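Local atomic coordinates of putative aldo/keto reductase (PDB entry 4R9O), a protein that probably works as an NADP-dependent oxidoreductase of the aldo/keto reductase family, built on a TIM-barrel fold. Residues G197-L202 with I207-W212; A166-L171 with A180-E185; V8-Q13 with Q259-I264; I186-Q191 with F289-A294. All coordinates share one frame; numbering follows the deposited sequence.

Contact 1: residues G197-L202 with I207-W212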
# COMPACT_ATOMS: atom_id res chain seq x y z
N GLY C 197 -10.18 0.93 15.02
CA GLY C 197 -11.15 1.81 15.65
C GLY C 197 -12.56 1.26 15.68
O GLY C 197 -13.42 1.75 16.40
N THR C 198 -12.80 0.23 14.89
CA THR C 198 -14.13 -0.37 14.86
C THR C 198 -14.49 -0.95 16.21
O THR C 198 -15.55 -0.64 16.76
CB THR C 198 -14.22 -1.45 13.80
OG1 THR C 198 -14.05 -0.85 12.51
CG2 THR C 198 -15.59 -2.16 13.87
N LEU C 199 -13.60 -1.78 16.75
CA LEU C 199 -13.85 -2.46 18.01
C LEU C 199 -13.65 -1.54 19.22
O LEU C 199 -14.26 -1.76 20.27
CB LEU C 199 -12.97 -3.70 18.14
CG LEU C 199 -13.27 -4.80 17.12
CD1 LEU C 199 -12.30 -5.98 17.24
CD2 LEU C 199 -14.70 -5.27 17.25
N ASP C 200 -12.80 -0.52 19.06
CA ASP C 200 -12.65 0.51 20.09
C ASP C 200 -13.96 1.25 20.31
O ASP C 200 -14.38 1.46 21.45
CB ASP C 200 -11.56 1.52 19.71
CG ASP C 200 -10.20 0.88 19.52
OD1 ASP C 200 -9.90 -0.11 20.22
OD2 ASP C 200 -9.43 1.37 18.66
N GLN C 201 -14.59 1.66 19.21
CA GLN C 201 -15.87 2.36 19.28
C GLN C 201 -16.94 1.51 19.96
O GLN C 201 -17.72 2.01 20.77
CB GLN C 201 -16.35 2.78 17.88
CG GLN C 201 -17.73 3.40 17.89
CD GLN C 201 -18.28 3.60 16.50
OE1 GLN C 201 -18.45 2.64 15.76
NE2 GLN C 201 -18.52 4.86 16.12
N LEU C 202 -16.99 0.23 19.61
CA LEU C 202 -18.02 -0.66 20.16
C LEU C 202 -17.82 -0.85 21.66
O LEU C 202 -18.77 -0.76 22.44
CB LEU C 202 -18.04 -2.01 19.43
CG LEU C 202 -18.44 -1.89 17.96
CD1 LEU C 202 -18.35 -3.25 17.26
CD2 LEU C 202 -19.86 -1.31 17.83
N ILE C 207 -21.45 -1.61 23.23
CA ILE C 207 -22.22 -2.35 22.25
C ILE C 207 -21.40 -3.55 21.81
O ILE C 207 -20.25 -3.41 21.40
CB ILE C 207 -22.58 -1.48 21.03
CG1 ILE C 207 -23.56 -0.38 21.46
CG2 ILE C 207 -23.14 -2.32 19.87
CD1 ILE C 207 -23.71 0.75 20.49
N ARG C 208 -21.99 -4.74 21.91
CA ARG C 208 -21.25 -5.95 21.59
C ARG C 208 -21.47 -6.37 20.14
O ARG C 208 -22.61 -6.47 19.67
CB ARG C 208 -21.64 -7.07 22.57
CG ARG C 208 -21.25 -6.73 24.01
CD ARG C 208 -21.80 -7.72 25.03
NE ARG C 208 -21.16 -9.04 24.95
CZ ARG C 208 -21.12 -9.91 25.96
NH1 ARG C 208 -21.65 -9.58 27.13
NH2 ARG C 208 -20.53 -11.09 25.80
N PRO C 209 -20.37 -6.61 19.41
CA PRO C 209 -20.51 -7.01 18.01
C PRO C 209 -20.85 -8.49 17.86
O PRO C 209 -20.36 -9.32 18.63
CB PRO C 209 -19.13 -6.72 17.43
CG PRO C 209 -18.20 -6.92 18.61
CD PRO C 209 -18.96 -6.49 19.83
N MET C 210 -21.68 -8.81 16.87
CA MET C 210 -21.80 -10.19 16.40
C MET C 210 -20.66 -10.41 15.41
O MET C 210 -20.41 -9.57 14.54
CB MET C 210 -23.15 -10.45 15.72
CG MET C 210 -24.36 -10.12 16.58
SD MET C 210 -25.89 -10.07 15.63
CE MET C 210 -26.06 -11.79 15.17
N ALA C 211 -19.95 -11.52 15.55
CA ALA C 211 -18.74 -11.74 14.77
C ALA C 211 -18.96 -12.82 13.71
O ALA C 211 -19.36 -13.95 14.03
CB ALA C 211 -17.58 -12.12 15.70
N TRP C 212 -18.72 -12.47 12.45
CA TRP C 212 -18.84 -13.47 11.39
C TRP C 212 -17.46 -13.83 10.81
O TRP C 212 -16.45 -13.14 11.06
CB TRP C 212 -19.83 -13.01 10.30
CG TRP C 212 -19.53 -11.72 9.59
CD1 TRP C 212 -19.87 -10.46 9.99
CD2 TRP C 212 -18.88 -11.57 8.32
NE1 TRP C 212 -19.46 -9.53 9.06
CE2 TRP C 212 -18.84 -10.19 8.02
CE3 TRP C 212 -18.31 -12.47 7.40
CZ2 TRP C 212 -18.25 -9.69 6.86
CZ3 TRP C 212 -17.73 -11.97 6.25
CH2 TRP C 212 -17.70 -10.59 5.99

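Contact 2: residues A166-L171 with A180-E185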
# COMPACT_ATOMS: atom_id res chain seq x y z
N ALA C 166 -17.38 5.99 11.46
CA ALA C 166 -18.03 7.21 10.97
C ALA C 166 -19.41 6.89 10.34
O ALA C 166 -20.37 7.64 10.50
CB ALA C 166 -17.13 7.94 9.95
N GLN C 167 -19.50 5.77 9.64
CA GLN C 167 -20.81 5.35 9.12
C GLN C 167 -21.79 5.02 10.26
O GLN C 167 -22.99 5.33 10.18
CB GLN C 167 -20.65 4.15 8.18
CG GLN C 167 -20.01 4.55 6.84
CD GLN C 167 -19.28 3.40 6.19
OE1 GLN C 167 -18.77 3.52 5.07
NE2 GLN C 167 -19.22 2.27 6.89
N PHE C 168 -21.26 4.38 11.31
CA PHE C 168 -22.04 4.03 12.48
C PHE C 168 -22.56 5.31 13.16
O PHE C 168 -23.75 5.41 13.49
CB PHE C 168 -21.19 3.20 13.45
CG PHE C 168 -21.95 2.67 14.63
CD1 PHE C 168 -22.46 1.38 14.62
CD2 PHE C 168 -22.15 3.45 15.75
CE1 PHE C 168 -23.17 0.88 15.72
CE2 PHE C 168 -22.85 2.97 16.84
CZ PHE C 168 -23.36 1.68 16.83
N THR C 169 -21.69 6.29 13.35
CA THR C 169 -22.08 7.51 14.02
C THR C 169 -23.09 8.32 13.21
O THR C 169 -24.02 8.91 13.76
CB THR C 169 -20.85 8.36 14.32
OG1 THR C 169 -20.03 7.64 15.24
CG2 THR C 169 -21.25 9.69 14.93
N LEU C 170 -22.90 8.34 11.90
CA LEU C 170 -23.85 8.98 11.00
C LEU C 170 -25.27 8.44 11.21
O LEU C 170 -26.21 9.20 11.43
CB LEU C 170 -23.41 8.78 9.55
CG LEU C 170 -24.47 9.11 8.48
CD1 LEU C 170 -24.95 10.58 8.62
CD2 LEU C 170 -23.93 8.84 7.09
N LEU C 171 -25.42 7.12 11.13
CA LEU C 171 -26.75 6.54 11.23
C LEU C 171 -27.28 6.76 12.63
O LEU C 171 -28.44 7.15 12.79
CB LEU C 171 -26.74 5.05 10.88
CG LEU C 171 -28.11 4.35 10.84
CD1 LEU C 171 -29.15 5.12 10.01
CD2 LEU C 171 -27.96 2.94 10.30
N ALA C 180 -28.01 -1.57 18.12
CA ALA C 180 -27.74 -2.61 19.11
C ALA C 180 -26.54 -3.47 18.75
O ALA C 180 -26.08 -4.27 19.57
CB ALA C 180 -28.97 -3.46 19.30
N THR C 181 -26.02 -3.32 17.53
CA THR C 181 -24.81 -4.04 17.15
C THR C 181 -24.22 -3.53 15.84
O THR C 181 -24.89 -2.86 15.04
CB THR C 181 -25.04 -5.57 16.99
OG1 THR C 181 -23.78 -6.26 17.09
CG2 THR C 181 -25.65 -5.89 15.63
N ASN C 182 -22.95 -3.86 15.65
CA ASN C 182 -22.28 -3.71 14.37
C ASN C 182 -21.65 -5.06 14.12
O ASN C 182 -20.66 -5.42 14.76
CB ASN C 182 -21.24 -2.57 14.40
CG ASN C 182 -20.61 -2.28 13.03
OD1 ASN C 182 -21.02 -2.83 11.99
ND2 ASN C 182 -19.62 -1.38 13.02
N GLN C 183 -22.28 -5.83 13.25
CA GLN C 183 -21.85 -7.18 12.95
C GLN C 183 -20.62 -7.12 12.04
O GLN C 183 -20.68 -6.58 10.93
CB GLN C 183 -23.01 -7.95 12.28
CG GLN C 183 -22.77 -9.43 12.19
CD GLN C 183 -23.97 -10.18 11.63
OE1 GLN C 183 -23.87 -10.83 10.59
NE2 GLN C 183 -25.10 -10.12 12.34
N VAL C 184 -19.50 -7.65 12.52
CA VAL C 184 -18.25 -7.48 11.78
C VAL C 184 -17.39 -8.73 11.73
O VAL C 184 -17.59 -9.67 12.50
CB VAL C 184 -17.40 -6.34 12.39
CG1 VAL C 184 -18.14 -5.00 12.28
CG2 VAL C 184 -17.04 -6.66 13.82
N GLU C 185 -16.41 -8.73 10.82
CA GLU C 185 -15.55 -9.89 10.62
C GLU C 185 -14.38 -9.91 11.61
O GLU C 185 -13.61 -8.95 11.67
CB GLU C 185 -15.01 -9.95 9.19
CG GLU C 185 -14.14 -11.19 8.95
CD GLU C 185 -13.70 -11.35 7.51
OE1 GLU C 185 -14.03 -10.47 6.68
OE2 GLU C 185 -13.01 -12.35 7.20

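Contact 3: residues V8-Q13 with Q259-I264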
# COMPACT_ATOMS: atom_id res chain seq x y z
N VAL C 8 -26.67 -12.69 27.12
CA VAL C 8 -25.97 -11.42 27.22
C VAL C 8 -26.83 -10.28 26.70
O VAL C 8 -27.57 -10.45 25.73
CB VAL C 8 -24.62 -11.46 26.45
CG1 VAL C 8 -23.63 -12.42 27.11
CG2 VAL C 8 -24.83 -11.84 24.99
N THR C 9 -26.76 -9.14 27.36
CA THR C 9 -27.38 -7.93 26.83
C THR C 9 -26.40 -7.28 25.87
O THR C 9 -25.31 -6.89 26.26
CB THR C 9 -27.76 -6.95 27.95
OG1 THR C 9 -28.59 -7.62 28.91
CG2 THR C 9 -28.52 -5.75 27.39
N ILE C 10 -26.77 -7.17 24.59
CA ILE C 10 -25.79 -6.78 23.58
C ILE C 10 -25.52 -5.28 23.52
O ILE C 10 -24.49 -4.87 22.99
CB ILE C 10 -26.23 -7.27 22.19
CG1 ILE C 10 -27.43 -6.46 21.70
CG2 ILE C 10 -26.55 -8.76 22.25
CD1 ILE C 10 -27.88 -6.84 20.32
N ALA C 11 -26.42 -4.47 24.08
CA ALA C 11 -26.28 -3.02 24.04
C ALA C 11 -27.12 -2.42 25.17
O ALA C 11 -28.04 -3.09 25.65
CB ALA C 11 -26.73 -2.49 22.68
N PRO C 12 -26.84 -1.16 25.56
CA PRO C 12 -27.76 -0.42 26.43
C PRO C 12 -29.14 -0.32 25.79
O PRO C 12 -29.25 0.06 24.62
CB PRO C 12 -27.10 0.96 26.54
CG PRO C 12 -25.65 0.71 26.27
CD PRO C 12 -25.61 -0.40 25.26
N GLN C 13 -30.18 -0.68 26.56
CA GLN C 13 -31.56 -0.78 26.09
C GLN C 13 -31.75 -1.90 25.06
O GLN C 13 -32.84 -2.05 24.50
CB GLN C 13 -32.05 0.55 25.49
CG GLN C 13 -31.57 1.81 26.21
CD GLN C 13 -30.96 2.81 25.24
OE1 GLN C 13 -31.61 3.25 24.29
NE2 GLN C 13 -29.70 3.16 25.47
N GLN C 259 -16.05 -7.98 23.64
CA GLN C 259 -16.92 -9.11 24.03
C GLN C 259 -17.87 -9.55 22.91
O GLN C 259 -19.09 -9.52 23.07
CB GLN C 259 -17.72 -8.74 25.28
CG GLN C 259 -16.85 -8.23 26.43
CD GLN C 259 -17.64 -7.94 27.70
OE1 GLN C 259 -18.12 -8.86 28.36
NE2 GLN C 259 -17.77 -6.66 28.03
N PRO C 260 -17.31 -10.01 21.78
CA PRO C 260 -18.10 -10.41 20.61
C PRO C 260 -18.99 -11.64 20.86
O PRO C 260 -18.68 -12.46 21.73
CB PRO C 260 -17.03 -10.74 19.56
CG PRO C 260 -15.75 -10.14 20.08
CD PRO C 260 -15.87 -10.22 21.56
N LEU C 261 -20.07 -11.72 20.08
CA LEU C 261 -20.94 -12.89 20.01
C LEU C 261 -20.62 -13.63 18.71
O LEU C 261 -20.99 -13.17 17.62
CB LEU C 261 -22.42 -12.48 20.03
CG LEU C 261 -23.03 -11.87 21.30
CD1 LEU C 261 -22.46 -10.49 21.63
CD2 LEU C 261 -24.53 -11.80 21.15
N PRO C 262 -19.93 -14.78 18.81
CA PRO C 262 -19.55 -15.53 17.61
C PRO C 262 -20.74 -16.16 16.90
O PRO C 262 -21.60 -16.77 17.55
CB PRO C 262 -18.60 -16.62 18.14
CG PRO C 262 -18.13 -16.10 19.49
CD PRO C 262 -19.31 -15.33 20.03
N ILE C 263 -20.80 -16.00 15.58
CA ILE C 263 -21.82 -16.65 14.76
C ILE C 263 -21.29 -17.97 14.25
O ILE C 263 -20.26 -18.01 13.58
CB ILE C 263 -22.24 -15.79 13.55
CG1 ILE C 263 -22.77 -14.43 14.02
CG2 ILE C 263 -23.26 -16.53 12.68
CD1 ILE C 263 -22.89 -13.40 12.91
N ILE C 264 -21.98 -19.05 14.60
CA ILE C 264 -21.63 -20.39 14.16
C ILE C 264 -22.42 -20.69 12.90
O ILE C 264 -23.61 -20.41 12.84
CB ILE C 264 -21.95 -21.46 15.23
CG1 ILE C 264 -21.56 -20.98 16.63
CG2 ILE C 264 -21.31 -22.80 14.88
CD1 ILE C 264 -22.15 -21.84 17.73

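Contact 4: residues I186-Q191 with F289-A294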
# COMPACT_ATOMS: atom_id res chain seq x y z
N ILE C 186 -14.26 -11.00 12.37
CA ILE C 186 -13.19 -11.15 13.36
C ILE C 186 -12.67 -12.58 13.42
O ILE C 186 -13.43 -13.52 13.66
CB ILE C 186 -13.65 -10.79 14.79
CG1 ILE C 186 -14.44 -9.47 14.81
CG2 ILE C 186 -12.45 -10.74 15.72
CD1 ILE C 186 -15.07 -9.14 16.14
N SER C 187 -11.37 -12.75 13.21
CA SER C 187 -10.72 -14.04 13.34
C SER C 187 -9.21 -13.82 13.43
O SER C 187 -8.74 -12.72 13.15
CB SER C 187 -11.06 -14.95 12.16
OG SER C 187 -10.28 -14.61 11.03
N PRO C 188 -8.46 -14.86 13.82
CA PRO C 188 -7.00 -14.71 13.75
C PRO C 188 -6.53 -14.47 12.31
O PRO C 188 -5.46 -13.89 12.09
CB PRO C 188 -6.47 -16.06 14.29
CG PRO C 188 -7.58 -16.60 15.13
CD PRO C 188 -8.86 -16.12 14.48
N VAL C 189 -7.35 -14.89 11.35
CA VAL C 189 -7.06 -14.77 9.92
C VAL C 189 -7.38 -13.38 9.38
O VAL C 189 -6.87 -12.95 8.35
CB VAL C 189 -7.86 -15.84 9.13
CG1 VAL C 189 -7.53 -15.80 7.65
CG2 VAL C 189 -7.58 -17.22 9.68
N HIS C 190 -8.26 -12.66 10.09
CA HIS C 190 -8.67 -11.33 9.66
C HIS C 190 -8.75 -10.42 10.88
O HIS C 190 -9.78 -10.40 11.56
CB HIS C 190 -10.02 -11.38 8.94
CG HIS C 190 -10.45 -10.05 8.38
ND1 HIS C 190 -9.93 -9.55 7.21
CD2 HIS C 190 -11.32 -9.13 8.84
CE1 HIS C 190 -10.47 -8.37 6.96
NE2 HIS C 190 -11.32 -8.09 7.93
N GLN C 191 -7.68 -9.66 11.13
CA GLN C 191 -7.55 -8.89 12.37
C GLN C 191 -7.55 -7.35 12.28
O GLN C 191 -7.26 -6.71 13.30
CB GLN C 191 -6.25 -9.30 13.10
CG GLN C 191 -6.09 -10.80 13.41
CD GLN C 191 -4.82 -11.09 14.25
OE1 GLN C 191 -4.44 -10.30 15.11
NE2 GLN C 191 -4.17 -12.21 13.97
N PHE C 289 -1.57 -14.15 22.27
CA PHE C 289 -0.62 -13.43 21.44
C PHE C 289 0.16 -14.36 20.53
O PHE C 289 0.49 -14.01 19.39
CB PHE C 289 0.31 -12.59 22.32
CG PHE C 289 -0.29 -11.26 22.70
CD1 PHE C 289 -0.28 -10.20 21.81
CD2 PHE C 289 -0.88 -11.07 23.94
CE1 PHE C 289 -0.84 -8.98 22.14
CE2 PHE C 289 -1.44 -9.85 24.28
CZ PHE C 289 -1.42 -8.80 23.38
N ARG C 290 0.42 -15.57 21.02
CA ARG C 290 1.04 -16.61 20.20
C ARG C 290 0.16 -16.95 19.00
O ARG C 290 0.66 -17.13 17.89
CB ARG C 290 1.28 -17.88 21.02
CG ARG C 290 2.73 -18.18 21.29
CD ARG C 290 2.90 -19.65 21.66
NE ARG C 290 2.19 -19.98 22.90
CZ ARG C 290 1.94 -21.22 23.31
NH1 ARG C 290 1.29 -21.41 24.45
NH2 ARG C 290 2.34 -22.26 22.59
N ILE C 291 -1.14 -17.07 19.25
CA ILE C 291 -2.12 -17.24 18.18
C ILE C 291 -2.08 -16.10 17.17
O ILE C 291 -1.99 -16.32 15.97
CB ILE C 291 -3.53 -17.35 18.73
CG1 ILE C 291 -3.67 -18.63 19.52
CG2 ILE C 291 -4.54 -17.40 17.58
CD1 ILE C 291 -3.32 -19.78 18.66
N ARG C 292 -2.18 -14.87 17.67
CA ARG C 292 -2.15 -13.69 16.81
C ARG C 292 -0.95 -13.73 15.87
O ARG C 292 -1.09 -13.53 14.66
CB ARG C 292 -2.10 -12.41 17.66
CG ARG C 292 -1.87 -11.14 16.84
CD ARG C 292 -1.61 -9.94 17.74
NE ARG C 292 -1.21 -8.75 16.99
CZ ARG C 292 -2.05 -7.78 16.63
NH1 ARG C 292 -3.33 -7.84 16.95
NH2 ARG C 292 -1.60 -6.73 15.94
N LYS C 293 0.22 -14.02 16.44
CA LYS C 293 1.48 -13.99 15.71
C LYS C 293 1.62 -15.15 14.73
O LYS C 293 2.15 -14.98 13.63
CB LYS C 293 2.64 -13.99 16.71
CG LYS C 293 2.66 -12.73 17.58
CD LYS C 293 3.78 -12.74 18.61
CE LYS C 293 3.82 -11.42 19.38
NZ LYS C 293 4.94 -11.37 20.36
N ALA C 294 1.14 -16.32 15.11
CA ALA C 294 1.14 -17.46 14.20
C ALA C 294 0.33 -17.12 12.94
O ALA C 294 0.69 -17.51 11.83
CB ALA C 294 0.59 -18.69 14.88

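Contact 1: residues G197-L202 with I207-W212
The puckered ring of Pro209 is the nearest thing to a flat group here, and two leucines of helix 198-205 meet it from different directions. The methyl CD1 of Leu202 sits over one face, 3.6 Å from Pro209 CB, while CD2 of Leu199 comes closer to the ring's rim and lies 4.1 Å from Pro209 CG. The two methyls of Leu202, spread by a chi2 of 176°, serve different partners: CD1 takes the proline, and CD2 packs 4.0 Å from CG2 of Ile207, whose side chain runs roughly perpendicular to the leucine. The backbone adds one bond, from Ile207 N to Leu202 O at 2.9 Å with an N-H...O angle of 158°. It spans five residues and ties the last turn of the helix to the chain that leaves it. Beyond this, Ile207 touches Phe168 and Leu202 touches Asn182, so the apolar patch is buried between neighbouring units of the barrel. This is the helix-to-strand half of a beta-alpha-beta unit in a TIM barrel: the helix lies against the outside, and the chain turns into strand 210-212, which ends at Trp212, a probable NADP-binding residue.

Contact 2: residues A166-L171 with A180-E185
Phe168, on helix 165-173, faces the start of strand 182-185 across 8.0 Å between its CA and that of Asn182, a gap too wide for backbone bonding and filled by the side chains. Both residues aim at the opposite segment, and both have CG anti to the backbone N (chi1 -174° for each). The two side chains run alongside each other, head to tail, with ring and amide planes 29° apart. The phenyl ring touches with one side: Phe168 CD1 lies 4.1 Å from Asn182 CB, and Phe168 CE1 lies 4.2 Å from the carbonyl O of Thr181, which sits at the ring edge near its plane. Leu205 and Gln201 of helix 198-205 also touch the ring, which therefore lies between its own helix, helix 198-205 and the barrel strand. The polar ends are served elsewhere. Asn182 ND2 donates to Phe163 O, and Thr181 OG1, on a side chain turned away from the helix, bonds to Arg208 O. The contact lies in the beta-alpha-beta unit of strand 155-161, helix 165-173 and strand 182-185. Chemically it is a van der Waals contact: the asparagine offers its CB to the ring, while its amide nitrogen is bonded to the loop after strand 155-161.

Contact 3: residues V8-Q13 with Q259-I264
One methyl of Leu261 receives both partners: CD2 lies 3.9 Å from CG2 of Val8 and 3.8 Å from CG2 of Ile10. The two approaches differ. Val8 and Leu261 point at each other's segments and overlap flank to flank, each directed toward the other's backbone, near enough that Val8 CG2 also comes within 4.1 Å of Leu261 CG. Ile10 instead crosses the leucine at about a right angle and touches it by its short branch. The torsions account for this. Val8, with chi1 at -67°, puts CG2 in the crowded position between its backbone N and carbonyl carbon, and this is the methyl presented to the leucine. In Ile10, chi1 of 71° sends the longer CG1 branch into the corresponding place and leaves CG2 for Leu261. The nearest CA atoms, those of Ile10 and Leu261, are 8.6 Å apart, so the segments meet through side chains. Strand 7-9 pairs antiparallel with strand 16-23, and Leu261 opens strand 261-264; a hairpin near the N terminus covering the bottom of the barrel, where the strands begin, is a feature of aldo/keto reductases. Phe17 of strand 16-23 packs on both Ile10 and Leu261, and Arg208 lies against Val8 and Leu261. The backbone of Ile10 is hydrogen-bonded to that of Arg208, and that of Leu261 to Pro209, which fixes both segments to the chain leading into strand 210-212.

Contact 4: residues I186-Q191 with F289-A294
Gln191 reaches helix 285-296 with a chain extended beyond CG (chi2 -175°), which carries its amide across to Arg292. Nitrogen NE2 is fixed by a nearly straight bond of 2.8 Å to Pro188 O within the same loop; the N-H...O angle is 169° and the acceptor is almost in the amide plane. The same NE2 makes a weak bond, 3.4 Å, to the carbonyl O of Arg292. The amide thus bridges, weakly on the helix side, the loop carbonyl and the helix backbone. Its oxygen, OE1, lies against the aliphatic part of Arg292, 3.2 Å from CG. The arginine has CG anti to its backbone N and runs extended to NE, with its guanidinium plane 76° from the amide plane. The loop follows strand 182-185 on the C-terminal side of the barrel, the side on which aldo/keto reductases bind their cofactor, and helix 285-296 near the C terminus packs against it. Next to the polar pair, the Pro188 ring and the Ile291 side chain run alongside each other in the same direction, Pro188 CG being 4.0 Å from Ile291 CG2. Trp252 of helix 245-254 touches Pro188, Gln191 and Ile291 alike, and Pro135 of a neighbouring subunit packs on Arg292.

From the N terminus, residues 8-13 open contact 3, the longest closure, which ends only at residues 259-264 and joins the N-terminal hairpin to the last barrel strand. Inside that loop, contact 2 closes first, between helix 165-173 and strand 182-185. Residues 186-191 then open contact 4, and within it contact 1 closes the next unit, from helix 198-205 to strand 210-212. Contacts 2 and 1 follow in series and meet where the neighbouring strands 182-185 and 210-212 pair, through a probable hydrogen bond from Val184 N to Met210 O. Contact 4 crosses contact 3, since it closes beyond residues 259-264, on helix 285-296. Ile186 also packs on Leu199, Ala211 and Pro260.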